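Local coordinates for protein hydrazine synthase subunit alpha (Candidatus Kuenenia stuttgartiensis, PDB 5C2V) that catalyses the condensation of hydroxylamine with ammonia to hydrazine, the second half-reaction of the hydrazine synthase complex, and carries two c-type hemes, at residues 462-467 / 525-530; 504-509 / 639-644. All coordinates share one frame; numbering follows the deposited sequence.

How the interactions relate
Both interactions are buried and involve one antiparallel sheet of the middle domain, in which the strand of 462-467 lies between the strands of 525-530 and 504-509. Interaction 1 is a strand pair within that sheet, close to a heme, and combines a backbone ladder with aromatic, aliphatic and polar contacts on both faces. Interaction 2 lies at an outer strand of the sheet, where a loop of the cytochrome c domain, 639-644, docks through one backbone bond and side-chain packing; its Gln641 and Arg642 are partly exposed. Two probable hydrogen bonds join the contacts, Arg463 NE to Tyr508 OH and Gln466 OE1 to Gln641 NE2, both 2.6 Å.

Interaction 1. Residues 462-467 / 525-530; sequences VRIIQG and VPYYMQ. With HEC (heme c), chain B.
Gln530 meets Arg463 twice, through the main chain and through the side chains, at one end of an antiparallel strand pair. Arg463 N gives a hydrogen bond of 2.8 Å to Gln530 O, and the return bond runs from Gln530 N to Arg463 O. The two side chains lie side by side and point the same way. Gln530 CG stands anti to the carbonyl carbon (chi1 -70°), and beyond CG the chain is extended. Its OE1 sits at the guanidinium edge, in plane, 2.9 Å from Arg463 NH1, while the amide plane is turned 78° from the guanidinium. The same NH1 forms a salt bridge with Asp762, whose backbone O accepts Gln530 NE2, and the arginine also bonds Tyr508 and Gly536.

The neighbouring pair on this face is Ile465 and Tyr528. Their backbones exchange two bonds of 3.0 Å, Ile465 N to Tyr528 O and Tyr528 N to Ile465 O. With Tyr528 CG between the backbone N and the carbonyl carbon (chi1 63°), the ring leans toward the partner strand, and Ile465 CB lies over one face, offset toward the rim, in a CH-pi contact 4.1 Å from the centroid. Ile465 CD1 reaches the phenol end, 3.5 Å from Tyr528 OH, and that hydroxyl is hydrogen-bonded to Arg503.

On the other face, Ile464 CG2 packs against Tyr527 CD2 at 3.8 Å, and Met529 turns to the pentacoordinated heme that Cys556 and Cys559 bind covalently, its SD 3.5 Å from the heme CHC. Met529 thus brings one face to the heme, while the face of Arg463, Ile465, Tyr528 and Gln530 combines a CH-pi contact with a guanidinium-amide bond. There the buried arginine has several acceptors, and the Asp762 carboxylate would be expected to favour its positive charge.

Interaction 2. Residues 504-509 / 639-644; sequences GIIGYQ and DKQRTV
Arg642 CG stands anti to its backbone N (chi1 -173°) and the chain bends at chi3 (66°), a course that takes Arg642 alongside Ile505 with both side chains pointing the same way. Ile505 CD1, carried outward by an extended chi2 (178°), comes over one face of the guanidinium, 3.5 Å from Arg642 NH2. The edge of that group is turned to the Tyr508 ring, whose CE2 lies 4.2 Å from Arg642 NH2, near both planes. Glu759, on helix 751-762, takes up both polar ends: its OE2 forms a salt bridge with Arg642 NH2 and a hydrogen bond with Tyr508 OH.

A single main-chain bond, Ile505 N to Arg642 O at 2.8 Å, ties the loop before helix 646-657 to an outer strand, 503-510, of the middle-domain sheet, and the loop does not itself form a strand. Strand 503-510 is interrupted by a classic beta bulge, with Ile506 and Gly507 both opposite Ile464; the backbone angles of Gly507 are ones that call for glycine.

At the bulge, Gln641 crosses Ile506 obliquely. The glutamine chain is extended beyond CG, its NE2 lies 3.5 Å from Ile506 CG1, and its CG lies 3.5 Å from Ile505 O. The amide is held at both ends, NE2 by Gln466 and OE1 by the hydroxyl of Tyr468. Further along the loop, Thr643 packs on the main chain of Gly504, its OG1 3.4 Å from Gly504 CA, and the same hydroxyl is hydrogen-bonded to the backbone O of Arg503.

Interaction 1. Residues 462-467 / 525-530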
ATOM      1  N   VAL D 462     -20.893  -9.322 -20.740  1.00 44.53           N
ATOM      2  CA  VAL D 462     -20.000  -8.229 -20.391  1.00 43.91           C
ATOM      3  C   VAL D 462     -20.700  -6.890 -20.585  1.00 54.78           C
ATOM      4  O   VAL D 462     -21.460  -6.699 -21.545  1.00 59.43           O
ATOM      5  CB  VAL D 462     -18.696  -8.245 -21.227  1.00 54.46           C
ATOM      6  CG1 VAL D 462     -17.821  -9.428 -20.842  1.00 51.00           C
ATOM      7  CG2 VAL D 462     -19.004  -8.257 -22.718  1.00 40.82           C
ATOM      8  N   ARG D 463     -20.446  -5.972 -19.656  1.00 57.65           N
ATOM      9  CA  ARG D 463     -20.945  -4.610 -19.757  1.00 55.82           C
ATOM     10  C   ARG D 463     -19.856  -3.690 -20.293  1.00 48.70           C
ATOM     11  O   ARG D 463     -18.727  -3.693 -19.801  1.00 52.95           O
ATOM     12  CB  ARG D 463     -21.440  -4.102 -18.399  1.00 42.41           C
ATOM     13  CG  ARG D 463     -21.907  -2.652 -18.428  1.00 51.14           C
ATOM     14  CD  ARG D 463     -22.320  -2.148 -17.053  1.00 52.39           C
ATOM     15  NE  ARG D 463     -23.483  -2.853 -16.524  1.00 50.88           N
ATOM     16  CZ  ARG D 463     -23.437  -3.718 -15.516  1.00 48.09           C
ATOM     17  NH1 ARG D 463     -22.282  -3.981 -14.920  1.00 32.09           N
ATOM     18  NH2 ARG D 463     -24.547  -4.314 -15.100  1.00 28.97           N
ATOM     19  N   ILE D 464     -20.204  -2.908 -21.306  1.00 50.89           N
ATOM     20  CA  ILE D 464     -19.277  -1.974 -21.923  1.00 57.72           C
ATOM     21  C   ILE D 464     -19.712  -0.543 -21.638  1.00 48.00           C
ATOM     22  O   ILE D 464     -20.839  -0.140 -21.966  1.00 42.60           O
ATOM     23  CB  ILE D 464     -19.172  -2.188 -23.442  1.00 60.17           C
ATOM     24  CG1 ILE D 464     -19.058  -3.681 -23.761  1.00 50.58           C
ATOM     25  CG2 ILE D 464     -17.984  -1.422 -24.002  1.00 57.24           C
ATOM     26  CD1 ILE D 464     -19.008  -3.985 -25.241  1.00 48.34           C
ATOM     27  N   ILE D 465     -18.792   0.208 -21.037  1.00 37.15           N
ATOM     28  CA  ILE D 465     -19.053   1.535 -20.491  1.00 49.21           C
ATOM     29  C   ILE D 465     -18.197   2.601 -21.172  1.00 48.71           C
ATOM     30  O   ILE D 465     -17.000   2.404 -21.364  1.00 40.38           O
ATOM     31  CB  ILE D 465     -18.766   1.560 -18.971  1.00 44.91           C
ATOM     32  CG1 ILE D 465     -19.703   0.603 -18.231  1.00 64.19           C
ATOM     33  CG2 ILE D 465     -18.876   2.970 -18.411  1.00 44.77           C
ATOM     34  CD1 ILE D 465     -19.375   0.446 -16.761  1.00 60.90           C
ATOM     35  N   GLN D 466     -18.808   3.728 -21.532  1.00 39.20           N
ATOM     36  CA  GLN D 466     -18.065   4.840 -22.122  1.00 57.04           C
ATOM     37  C   GLN D 466     -17.908   6.003 -21.148  1.00 51.24           C
ATOM     38  O   GLN D 466     -18.893   6.534 -20.635  1.00 44.99           O
ATOM     39  CB  GLN D 466     -18.746   5.335 -23.397  1.00 58.62           C
ATOM     40  CG  GLN D 466     -18.043   6.519 -24.046  1.00 54.89           C
ATOM     41  CD  GLN D 466     -18.779   7.042 -25.262  1.00 63.21           C
ATOM     42  OE1 GLN D 466     -19.689   6.395 -25.778  1.00 57.18           O
ATOM     43  NE2 GLN D 466     -18.385   8.222 -25.728  1.00 57.24           N
ATOM     44  N   GLY D 467     -16.663   6.392 -20.896  1.00 38.79           N
ATOM     45  CA  GLY D 467     -16.378   7.533 -20.047  1.00 48.19           C
ATOM     46  C   GLY D 467     -16.741   8.860 -20.684  1.00 49.43           C
ATOM     47  O   GLY D 467     -16.331   9.153 -21.808  1.00 71.05           O
ATOM     48  N   VAL D 525     -13.513   6.653 -29.034  1.00 59.35           N
ATOM     49  CA  VAL D 525     -14.094   7.058 -27.758  1.00 54.86           C
ATOM     50  C   VAL D 525     -13.533   6.200 -26.625  1.00 51.43           C
ATOM     51  O   VAL D 525     -13.282   5.008 -26.810  1.00 64.75           O
ATOM     52  CB  VAL D 525     -15.638   6.957 -27.770  1.00 55.27           C
ATOM     53  CG1 VAL D 525     -16.233   7.940 -28.771  1.00 43.24           C
ATOM     54  CG2 VAL D 525     -16.084   5.538 -28.081  1.00 51.82           C
ATOM     55  N   PRO D 526     -13.315   6.808 -25.448  1.00 66.94           N
ATOM     56  CA  PRO D 526     -12.785   6.061 -24.300  1.00 58.12           C
ATOM     57  C   PRO D 526     -13.809   5.087 -23.719  1.00 48.92           C
ATOM     58  O   PRO D 526     -14.980   5.441 -23.581  1.00 40.86           O
ATOM     59  CB  PRO D 526     -12.445   7.165 -23.296  1.00 51.78           C
ATOM     60  CG  PRO D 526     -13.379   8.276 -23.637  1.00 60.35           C
ATOM     61  CD  PRO D 526     -13.530   8.231 -25.131  1.00 57.42           C
ATOM     62  N   TYR D 527     -13.370   3.878 -23.379  1.00 45.80           N
ATOM     63  CA  TYR D 527     -14.276   2.862 -22.853  1.00 34.98           C
ATOM     64  C   TYR D 527     -13.549   1.796 -22.036  1.00 41.48           C
ATOM     65  O   TYR D 527     -12.327   1.671 -22.110  1.00 42.77           O
ATOM     66  CB  TYR D 527     -15.050   2.193 -23.994  1.00 45.19           C
ATOM     67  CG  TYR D 527     -14.260   1.146 -24.751  1.00 50.55           C
ATOM     68  CD1 TYR D 527     -13.389   1.508 -25.768  1.00 52.48           C
ATOM     69  CD2 TYR D 527     -14.393  -0.205 -24.451  1.00 39.83           C
ATOM     70  CE1 TYR D 527     -12.662   0.556 -26.461  1.00 59.35           C
ATOM     71  CE2 TYR D 527     -13.671  -1.164 -25.139  1.00 58.02           C
ATOM     72  CZ  TYR D 527     -12.809  -0.778 -26.144  1.00 55.86           C
ATOM     73  OH  TYR D 527     -12.090  -1.727 -26.833  1.00 51.21           O
ATOM     74  N   TYR D 528     -14.312   1.037 -21.254  1.00 45.91           N
ATOM     75  CA  TYR D 528     -13.783  -0.144 -20.578  1.00 41.22           C
ATOM     76  C   TYR D 528     -14.877  -1.198 -20.404  1.00 38.51           C
ATOM     77  O   TYR D 528     -16.024  -0.981 -20.799  1.00 40.96           O
ATOM     78  CB  TYR D 528     -13.163   0.226 -19.226  1.00 52.54           C
ATOM     79  CG  TYR D 528     -14.129   0.802 -18.217  1.00 53.45           C
ATOM     80  CD1 TYR D 528     -14.746  -0.011 -17.275  1.00 52.87           C
ATOM     81  CD2 TYR D 528     -14.411   2.163 -18.193  1.00 39.49           C
ATOM     82  CE1 TYR D 528     -15.625   0.511 -16.345  1.00 55.18           C
ATOM     83  CE2 TYR D 528     -15.288   2.693 -17.267  1.00 55.99           C
ATOM     84  CZ  TYR D 528     -15.892   1.863 -16.346  1.00 52.22           C
ATOM     85  OH  TYR D 528     -16.766   2.387 -15.421  1.00 41.40           O
ATOM     86  N   MET D 529     -14.523  -2.334 -19.811  1.00 58.23           N
ATOM     87  CA  MET D 529     -15.420  -3.486 -19.777  1.00 58.57           C
ATOM     88  C   MET D 529     -15.579  -4.098 -18.386  1.00 48.19           C
ATOM     89  O   MET D 529     -14.732  -3.914 -17.511  1.00 49.95           O
ATOM     90  CB  MET D 529     -14.919  -4.558 -20.746  1.00 48.99           C
ATOM     91  CG  MET D 529     -13.495  -5.016 -20.468  1.00 29.95           C
ATOM     92  SD  MET D 529     -12.497  -5.123 -21.962  1.00108.06           S
ATOM     93  CE  MET D 529     -12.466  -3.404 -22.460  1.00 73.32           C
ATOM     94  N   GLN D 530     -16.675  -4.827 -18.196  1.00 48.52           N
ATOM     95  CA  GLN D 530     -16.935  -5.550 -16.955  1.00 47.14           C
ATOM     96  C   GLN D 530     -17.491  -6.942 -17.235  1.00 48.74           C
ATOM     97  O   GLN D 530     -18.507  -7.077 -17.913  1.00 51.54           O
ATOM     98  CB  GLN D 530     -17.919  -4.780 -16.071  1.00 44.23           C
ATOM     99  CG  GLN D 530     -17.376  -3.499 -15.470  1.00 50.84           C
ATOM    100  CD  GLN D 530     -18.407  -2.789 -14.615  1.00 50.39           C
ATOM    101  OE1 GLN D 530     -19.608  -2.877 -14.871  1.00 40.60           O
ATOM    102  NE2 GLN D 530     -17.943  -2.086 -13.588  1.00 54.57           N
TER
HETATM  103 FE   HEC B 905      -7.519  -5.215 -19.489  1.00 48.54          FE
HETATM  104  CHA HEC B 905      -5.790  -3.161 -17.317  1.00 67.93           C
HETATM  105  CHB HEC B 905      -6.018  -3.646 -22.141  1.00 51.37           C
HETATM  106  CHC HEC B 905      -9.527  -6.973 -21.680  1.00 55.11           C
HETATM  107  CHD HEC B 905      -9.192  -6.637 -16.855  1.00 57.58           C
HETATM  108  NA  HEC B 905      -6.158  -3.695 -19.690  1.00 50.11           N
HETATM  109  C1A HEC B 905      -5.576  -2.977 -18.664  1.00 53.49           C
HETATM  110  C2A HEC B 905      -4.694  -1.990 -19.248  1.00 53.17           C
HETATM  111  C3A HEC B 905      -4.755  -2.117 -20.577  1.00 61.40           C
HETATM  112  C4A HEC B 905      -5.677  -3.194 -20.884  1.00 59.62           C
HETATM  113  CMA HEC B 905      -3.981  -1.272 -21.611  1.00 46.79           C
HETATM  114  CAA HEC B 905      -3.845  -0.970 -18.458  1.00 41.94           C
HETATM  115  CBA HEC B 905      -2.409  -1.470 -18.334  1.00 45.38           C
HETATM  116  CGA HEC B 905      -2.340  -2.691 -17.452  1.00 58.95           C
HETATM  117  O1A HEC B 905      -1.708  -3.697 -17.865  1.00 62.20           O
HETATM  118  O2A HEC B 905      -2.916  -2.664 -16.335  1.00 66.99           O
HETATM  119  NB  HEC B 905      -7.832  -5.201 -21.548  1.00 71.76           N
HETATM  120  C1B HEC B 905      -6.899  -4.668 -22.420  1.00 54.23           C
HETATM  121  C2B HEC B 905      -7.009  -5.382 -23.676  1.00 69.38           C
HETATM  122  C3B HEC B 905      -7.976  -6.294 -23.559  1.00 62.03           C
HETATM  123  C4B HEC B 905      -8.515  -6.203 -22.214  1.00 58.13           C
HETATM  124  CMB HEC B 905      -6.162  -5.123 -24.940  1.00 43.09           C
HETATM  125  CAB HEC B 905      -8.417  -7.274 -24.670  1.00 38.59           C
HETATM  126  CBB HEC B 905      -9.861  -6.948 -25.114  1.00 38.39           C
HETATM  127  NC  HEC B 905      -9.040  -6.601 -19.304  1.00 46.91           N
HETATM  128  C1C HEC B 905      -9.799  -7.117 -20.337  1.00 63.74           C
HETATM  129  C2C HEC B 905     -10.857  -7.920 -19.758  1.00 58.70           C
HETATM  130  C3C HEC B 905     -10.828  -7.737 -18.436  1.00 52.51           C
HETATM  131  C4C HEC B 905      -9.644  -6.962 -18.116  1.00 55.43           C
HETATM  132  CMC HEC B 905     -12.018  -8.568 -20.545  1.00 44.58           C
HETATM  133  CAC HEC B 905     -11.815  -8.360 -17.423  1.00 42.05           C
HETATM  134  CBC HEC B 905     -12.637  -7.239 -16.751  1.00 51.78           C
HETATM  135  ND  HEC B 905      -7.502  -4.935 -17.411  1.00 70.58           N
HETATM  136  C1D HEC B 905      -8.274  -5.671 -16.520  1.00 49.37           C
HETATM  137  C2D HEC B 905      -7.964  -5.262 -15.170  1.00 51.61           C
HETATM  138  C3D HEC B 905      -6.893  -4.176 -15.317  1.00 60.05           C
HETATM  139  C4D HEC B 905      -6.677  -4.039 -16.738  1.00 55.98           C
HETATM  140  CMD HEC B 905      -8.581  -5.815 -13.867  1.00 44.49           C
HETATM  141  CAD HEC B 905      -6.195  -3.378 -14.197  1.00 55.11           C
HETATM  142  CBD HEC B 905      -7.230  -2.499 -13.505  1.00 41.68           C
HETATM  143  CGD HEC B 905      -6.577  -1.736 -12.386  1.00 54.79           C
HETATM  144  O1D HEC B 905      -7.320  -1.115 -11.587  1.00 57.99           O
HETATM  145  O2D HEC B 905      -5.321  -1.757 -12.289  1.00 42.45           O

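Interaction 2. Residues 504-509 / 639-644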
ATOM      1  N   GLY D 504     -21.430   6.342 -19.124  1.00 39.98           N
ATOM      2  CA  GLY D 504     -22.668   5.736 -19.577  1.00 49.03           C
ATOM      3  C   GLY D 504     -22.428   4.378 -20.200  1.00 44.40           C
ATOM      4  O   GLY D 504     -21.287   3.940 -20.337  1.00 36.02           O
ATOM      5  N   ILE D 505     -23.509   3.702 -20.571  1.00 36.54           N
ATOM      6  CA  ILE D 505     -23.416   2.334 -21.061  1.00 50.53           C
ATOM      7  C   ILE D 505     -23.309   2.268 -22.580  1.00 57.62           C
ATOM      8  O   ILE D 505     -24.253   2.612 -23.292  1.00 54.89           O
ATOM      9  CB  ILE D 505     -24.631   1.500 -20.610  1.00 49.21           C
ATOM     10  CG1 ILE D 505     -24.807   1.588 -19.093  1.00 47.25           C
ATOM     11  CG2 ILE D 505     -24.481   0.053 -21.053  1.00 53.58           C
ATOM     12  CD1 ILE D 505     -26.018   0.841 -18.573  1.00 54.64           C
ATOM     13  N   ILE D 506     -22.153   1.830 -23.072  1.00 57.86           N
ATOM     14  CA  ILE D 506     -22.001   1.538 -24.492  1.00 43.35           C
ATOM     15  C   ILE D 506     -22.949   0.405 -24.844  1.00 53.86           C
ATOM     16  O   ILE D 506     -23.684   0.478 -25.831  1.00 58.72           O
ATOM     17  CB  ILE D 506     -20.554   1.152 -24.860  1.00 34.84           C
ATOM     18  CG1 ILE D 506     -19.708   2.404 -25.074  1.00 39.90           C
ATOM     19  CG2 ILE D 506     -20.526   0.299 -26.121  1.00 52.02           C
ATOM     20  CD1 ILE D 506     -18.294   2.114 -25.514  1.00 36.61           C
ATOM     21  N   GLY D 507     -22.939  -0.641 -24.025  1.00 56.00           N
ATOM     22  CA  GLY D 507     -23.885  -1.727 -24.217  1.00 38.91           C
ATOM     23  C   GLY D 507     -23.390  -3.061 -23.706  1.00 54.33           C
ATOM     24  O   GLY D 507     -22.260  -3.176 -23.255  1.00 51.99           O
ATOM     25  N   TYR D 508     -24.232  -4.082 -23.799  1.00 49.74           N
ATOM     26  CA  TYR D 508     -23.880  -5.397 -23.278  1.00 60.63           C
ATOM     27  C   TYR D 508     -23.615  -6.394 -24.396  1.00 59.58           C
ATOM     28  O   TYR D 508     -24.205  -6.302 -25.472  1.00 69.42           O
ATOM     29  CB  TYR D 508     -24.989  -5.927 -22.373  1.00 65.86           C
ATOM     30  CG  TYR D 508     -25.212  -5.122 -21.115  1.00 64.72           C
ATOM     31  CD1 TYR D 508     -24.617  -5.494 -19.917  1.00 73.78           C
ATOM     32  CD2 TYR D 508     -26.038  -4.004 -21.118  1.00 59.79           C
ATOM     33  CE1 TYR D 508     -24.831  -4.773 -18.760  1.00 68.86           C
ATOM     34  CE2 TYR D 508     -26.256  -3.275 -19.964  1.00 73.79           C
ATOM     35  CZ  TYR D 508     -25.648  -3.663 -18.789  1.00 74.84           C
ATOM     36  OH  TYR D 508     -25.858  -2.941 -17.637  1.00 65.28           O
ATOM     37  N   GLN D 509     -22.725  -7.349 -24.141  1.00 60.24           N
ATOM     38  CA  GLN D 509     -22.461  -8.400 -25.121  1.00 58.67           C
ATOM     39  C   GLN D 509     -22.331  -9.762 -24.451  1.00 65.30           C
ATOM     40  O   GLN D 509     -21.662  -9.891 -23.432  1.00 64.82           O
ATOM     41  CB  GLN D 509     -21.195  -8.085 -25.917  1.00 56.12           C
ATOM     42  CG  GLN D 509     -20.980  -9.007 -27.103  1.00 56.49           C
ATOM     43  CD  GLN D 509     -22.125  -8.949 -28.094  1.00 58.34           C
ATOM     44  OE1 GLN D 509     -22.624  -9.980 -28.544  1.00 72.72           O
ATOM     45  NE2 GLN D 509     -22.548  -7.738 -28.440  1.00 51.66           N
ATOM     46  N   ASP D 639     -26.120  10.713 -29.283  1.00 73.01           N
ATOM     47  CA  ASP D 639     -27.272  11.417 -28.736  1.00 66.69           C
ATOM     48  C   ASP D 639     -28.100  10.493 -27.847  1.00 66.46           C
ATOM     49  O   ASP D 639     -28.564  10.887 -26.778  1.00 76.99           O
ATOM     50  CB  ASP D 639     -28.132  11.975 -29.878  1.00 74.86           C
ATOM     51  CG  ASP D 639     -29.072  13.080 -29.430  1.00 99.85           C
ATOM     52  OD1 ASP D 639     -29.570  13.029 -28.286  1.00103.58           O
ATOM     53  OD2 ASP D 639     -29.318  14.004 -30.232  1.00111.71           O
ATOM     54  N   LYS D 640     -28.272   9.256 -28.301  1.00 72.09           N
ATOM     55  CA  LYS D 640     -29.194   8.319 -27.671  1.00 66.59           C
ATOM     56  C   LYS D 640     -28.543   7.327 -26.698  1.00 52.64           C
ATOM     57  O   LYS D 640     -29.225   6.452 -26.165  1.00 49.36           O
ATOM     58  CB  LYS D 640     -29.950   7.560 -28.763  1.00 62.35           C
ATOM     59  CG  LYS D 640     -30.435   8.478 -29.874  1.00 67.70           C
ATOM     60  CD  LYS D 640     -31.114   7.721 -30.998  1.00 73.42           C
ATOM     61  CE  LYS D 640     -32.510   7.287 -30.603  1.00 79.14           C
ATOM     62  NZ  LYS D 640     -33.240   6.707 -31.762  1.00 86.38           N
ATOM     63  N   GLN D 641     -27.237   7.452 -26.476  1.00 46.19           N
ATOM     64  CA  GLN D 641     -26.527   6.532 -25.585  1.00 48.33           C
ATOM     65  C   GLN D 641     -27.056   6.621 -24.152  1.00 55.96           C
ATOM     66  O   GLN D 641     -27.144   7.705 -23.576  1.00 52.71           O
ATOM     67  CB  GLN D 641     -25.022   6.808 -25.606  1.00 38.44           C
ATOM     68  CG  GLN D 641     -24.184   5.690 -24.999  1.00 33.27           C
ATOM     69  CD  GLN D 641     -22.698   5.994 -25.018  1.00 42.74           C
ATOM     70  OE1 GLN D 641     -22.266   7.066 -24.597  1.00 55.66           O
ATOM     71  NE2 GLN D 641     -21.907   5.047 -25.512  1.00 56.01           N
ATOM     72  N   ARG D 642     -27.398   5.467 -23.582  1.00 53.63           N
ATOM     73  CA  ARG D 642     -28.083   5.410 -22.294  1.00 48.40           C
ATOM     74  C   ARG D 642     -27.136   5.390 -21.096  1.00 59.55           C
ATOM     75  O   ARG D 642     -26.087   4.743 -21.125  1.00 51.29           O
ATOM     76  CB  ARG D 642     -28.995   4.180 -22.244  1.00 55.18           C
ATOM     77  CG  ARG D 642     -29.887   4.108 -21.014  1.00 55.49           C
ATOM     78  CD  ARG D 642     -30.780   2.876 -21.044  1.00 53.86           C
ATOM     79  NE  ARG D 642     -30.015   1.636 -20.939  1.00 73.45           N
ATOM     80  CZ  ARG D 642     -29.804   0.983 -19.801  1.00 67.73           C
ATOM     81  NH1 ARG D 642     -30.303   1.450 -18.663  1.00 61.03           N
ATOM     82  NH2 ARG D 642     -29.098  -0.140 -19.797  1.00 53.18           N
ATOM     83  N   THR D 643     -27.523   6.107 -20.045  1.00 52.01           N
ATOM     84  CA  THR D 643     -26.811   6.084 -18.773  1.00 46.57           C
ATOM     85  C   THR D 643     -27.816   6.031 -17.627  1.00 50.51           C
ATOM     86  O   THR D 643     -29.014   6.221 -17.837  1.00 57.92           O
ATOM     87  CB  THR D 643     -25.904   7.314 -18.594  1.00 64.45           C
ATOM     88  OG1 THR D 643     -25.010   7.097 -17.494  1.00 48.03           O
ATOM     89  CG2 THR D 643     -26.738   8.558 -18.326  1.00 52.60           C
ATOM     90  N   VAL D 644     -27.330   5.763 -16.421  1.00 63.01           N
ATOM     91  CA  VAL D 644     -28.190   5.768 -15.244  1.00 60.84           C
ATOM     92  C   VAL D 644     -27.909   6.993 -14.380  1.00 61.94           C
ATOM     93  O   VAL D 644     -26.813   7.149 -13.842  1.00 54.99           O
ATOM     94  CB  VAL D 644     -28.008   4.497 -14.397  1.00 52.40           C
ATOM     95  CG1 VAL D 644     -28.955   4.517 -13.208  1.00 57.52           C
ATOM     96  CG2 VAL D 644     -28.246   3.258 -15.245  1.00 39.59           C
TER